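Local atomic coordinates of 2''-aminoglycoside nucleotidyltransferase (Klebsiella pneumoniae, PDB entry 4WQK), a protein that confers resistance to kanamycin, gentamicin, tobramycin and related aminoglycosides by transferring a nucleotide to their 2''-hydroxyl group with the help of magnesium. Residues Y75-E80 / L86-A91. Residues are numbered along the deposited sequence; the frame is centred on the assembly and turned at random.
Sequences YGFLAE and LDCEPA
Backbone pairing of F77 with C88 and of A79 with L86 zips the two strands together in antiparallel register. Each pair exchanges two hydrogen bonds; the shortest runs from L86 N to A79 O (2.7 Å) and is almost straight at the hydrogen. Between these pairs, L78 and D87 form a non-hydrogen-bonded pair whose side chains lie side by side, with L78 CA 3.2 Å from L86 O in a CA-H...O contact. A second such contact joins G76 CA to C88 O at 3.1 Å, where the backbones approach closely. The strands form a beta hairpin in the N-terminal domain, which has the nucleotidyltransferase fold; its second strand, 84-93, runs parallel to strand 46-51 and carries a metal ligand. That ligand, D87, binds magnesium through OD2 beside D45 and D47 and is probably the proton acceptor, while its OD1 lies 3.7 Å from L78 CD2. On the face bearing F77, A79, L86 and C88, F77 has CG between its backbone N and carbonyl carbon (chi1 66°), which folds the ring over C88 CB in a CH-pi contact, 3.8 Å from the centroid. C88 SG makes an oblique sulfur-aromatic contact, 4.3 Å from the F77 ring centroid. A79 CB lies 4.2 Å from L86 CB, and V62 of helix 55-64 touches both side chains.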
loop_
_atom_site.group_PDB
_atom_site.type_symbol
_atom_site.label_atom_id
_atom_site.label_comp_id
_atom_site.label_asym_id
_atom_site.label_seq_id
_atom_site.Cartn_x
_atom_site.Cartn_y
_atom_site.Cartn_z
ATOM N N TYR A 75 8.641 2.251 10.791
ATOM C CA TYR A 75 8.854 1.622 9.481
ATOM C C TYR A 75 8.301 2.387 8.309
ATOM O O TYR A 75 7.725 1.778 7.421
ATOM C CB TYR A 75 8.239 0.230 9.456
ATOM C CG TYR A 75 8.895 -0.699 10.420
ATOM C CD1 TYR A 75 10.114 -1.293 10.112
ATOM C CD2 TYR A 75 8.318 -0.971 11.652
ATOM C CE1 TYR A 75 10.732 -2.145 11.000
ATOM C CE2 TYR A 75 8.928 -1.817 12.548
ATOM C CZ TYR A 75 10.136 -2.405 12.218
ATOM O OH TYR A 75 10.744 -3.255 13.110
ATOM N N GLY A 76 8.522 3.688 8.288
ATOM C CA GLY A 76 8.079 4.545 7.204
ATOM C C GLY A 76 7.922 5.973 7.685
ATOM O O GLY A 76 8.516 6.348 8.713
ATOM N N PHE A 77 7.163 6.776 6.938
ATOM C CA PHE A 77 6.929 8.164 7.319
ATOM C C PHE A 77 5.567 8.595 6.788
ATOM O O PHE A 77 5.057 7.959 5.852
ATOM C CB PHE A 77 8.055 9.091 6.800
ATOM C CG PHE A 77 8.138 9.215 5.277
ATOM C CD1 PHE A 77 7.408 10.188 4.607
ATOM C CD2 PHE A 77 8.928 8.357 4.529
ATOM C CE1 PHE A 77 7.493 10.322 3.229
ATOM C CE2 PHE A 77 8.996 8.478 3.143
ATOM C CZ PHE A 77 8.278 9.465 2.501
ATOM N N LEU A 78 4.995 9.631 7.401
ATOM C CA LEU A 78 3.763 10.298 6.933
ATOM C C LEU A 78 4.158 11.609 6.301
ATOM O O LEU A 78 5.022 12.335 6.820
ATOM C CB LEU A 78 2.754 10.557 8.068
ATOM C CG LEU A 78 2.416 9.342 8.926
ATOM C CD1 LEU A 78 1.462 9.736 10.089
ATOM C CD2 LEU A 78 1.848 8.221 8.062
ATOM N N ALA A 79 3.566 11.887 5.141
ATOM C CA ALA A 79 3.728 13.188 4.500
ATOM C C ALA A 79 2.367 13.814 4.267
ATOM O O ALA A 79 1.342 13.115 4.201
ATOM C CB ALA A 79 4.448 13.036 3.185
ATOM N N GLU A 80 2.331 15.141 4.203
ATOM C CA GLU A 80 1.094 15.812 3.832
ATOM C C GLU A 80 1.335 16.677 2.612
ATOM O O GLU A 80 2.370 17.312 2.480
ATOM C CB GLU A 80 0.520 16.662 4.984
ATOM C CG GLU A 80 1.404 17.769 5.480
ATOM C CD GLU A 80 0.707 18.628 6.527
ATOM O OE1 GLU A 80 0.266 18.083 7.570
ATOM O OE2 GLU A 80 0.586 19.854 6.291
ATOM N N LEU A 86 -0.138 11.143 3.014
ATOM C CA LEU A 86 0.548 10.012 2.409
ATOM C C LEU A 86 1.186 9.148 3.491
ATOM O O LEU A 86 2.007 9.641 4.284
ATOM C CB LEU A 86 1.658 10.475 1.474
ATOM C CG LEU A 86 1.352 11.463 0.371
ATOM C CD1 LEU A 86 2.600 11.587 -0.487
ATOM C CD2 LEU A 86 0.166 10.941 -0.411
ATOM N N ASP A 87 0.876 7.864 3.476
ATOM C CA ASP A 87 1.407 6.922 4.490
ATOM C C ASP A 87 2.406 6.033 3.766
ATOM O O ASP A 87 2.006 5.167 2.992
ATOM C CB ASP A 87 0.244 6.127 5.087
ATOM C CG ASP A 87 0.670 5.123 6.150
ATOM O OD1 ASP A 87 1.869 4.922 6.372
ATOM O OD2 ASP A 87 -0.249 4.516 6.758
ATOM N N CYS A 88 3.696 6.284 3.983
ATOM C CA CYS A 88 4.723 5.762 3.116
ATOM C C CYS A 88 5.597 4.713 3.813
ATOM O O CYS A 88 6.087 4.978 4.908
ATOM C CB CYS A 88 5.613 6.912 2.646
ATOM S SG CYS A 88 4.738 8.142 1.685
ATOM N N GLU A 89 5.768 3.537 3.205
ATOM C CA GLU A 89 6.650 2.540 3.798
ATOM C C GLU A 89 7.666 2.000 2.789
ATOM O O GLU A 89 7.361 1.850 1.594
ATOM C CB GLU A 89 5.840 1.390 4.403
ATOM C CG GLU A 89 5.027 0.570 3.449
ATOM C CD GLU A 89 4.435 -0.679 4.135
ATOM O OE1 GLU A 89 5.096 -1.243 5.017
ATOM O OE2 GLU A 89 3.314 -1.083 3.809
ATOM N N PRO A 90 8.876 1.710 3.270
ATOM C CA PRO A 90 9.927 1.236 2.356
ATOM C C PRO A 90 9.780 -0.241 2.011
ATOM O O PRO A 90 9.261 -1.062 2.802
ATOM C CB PRO A 90 11.216 1.449 3.153
ATOM C CG PRO A 90 10.770 1.304 4.601
ATOM C CD PRO A 90 9.389 1.977 4.624
ATOM N N ALA A 91 10.267 -0.567 0.814
ATOM C CA ALA A 91 10.529 -1.951 0.425
ATOM C C ALA A 91 11.991 -1.997 -0.004
ATOM O O ALA A 91 12.545 -1.000 -0.458
ATOM C CB ALA A 91 9.619 -2.395 -0.685
#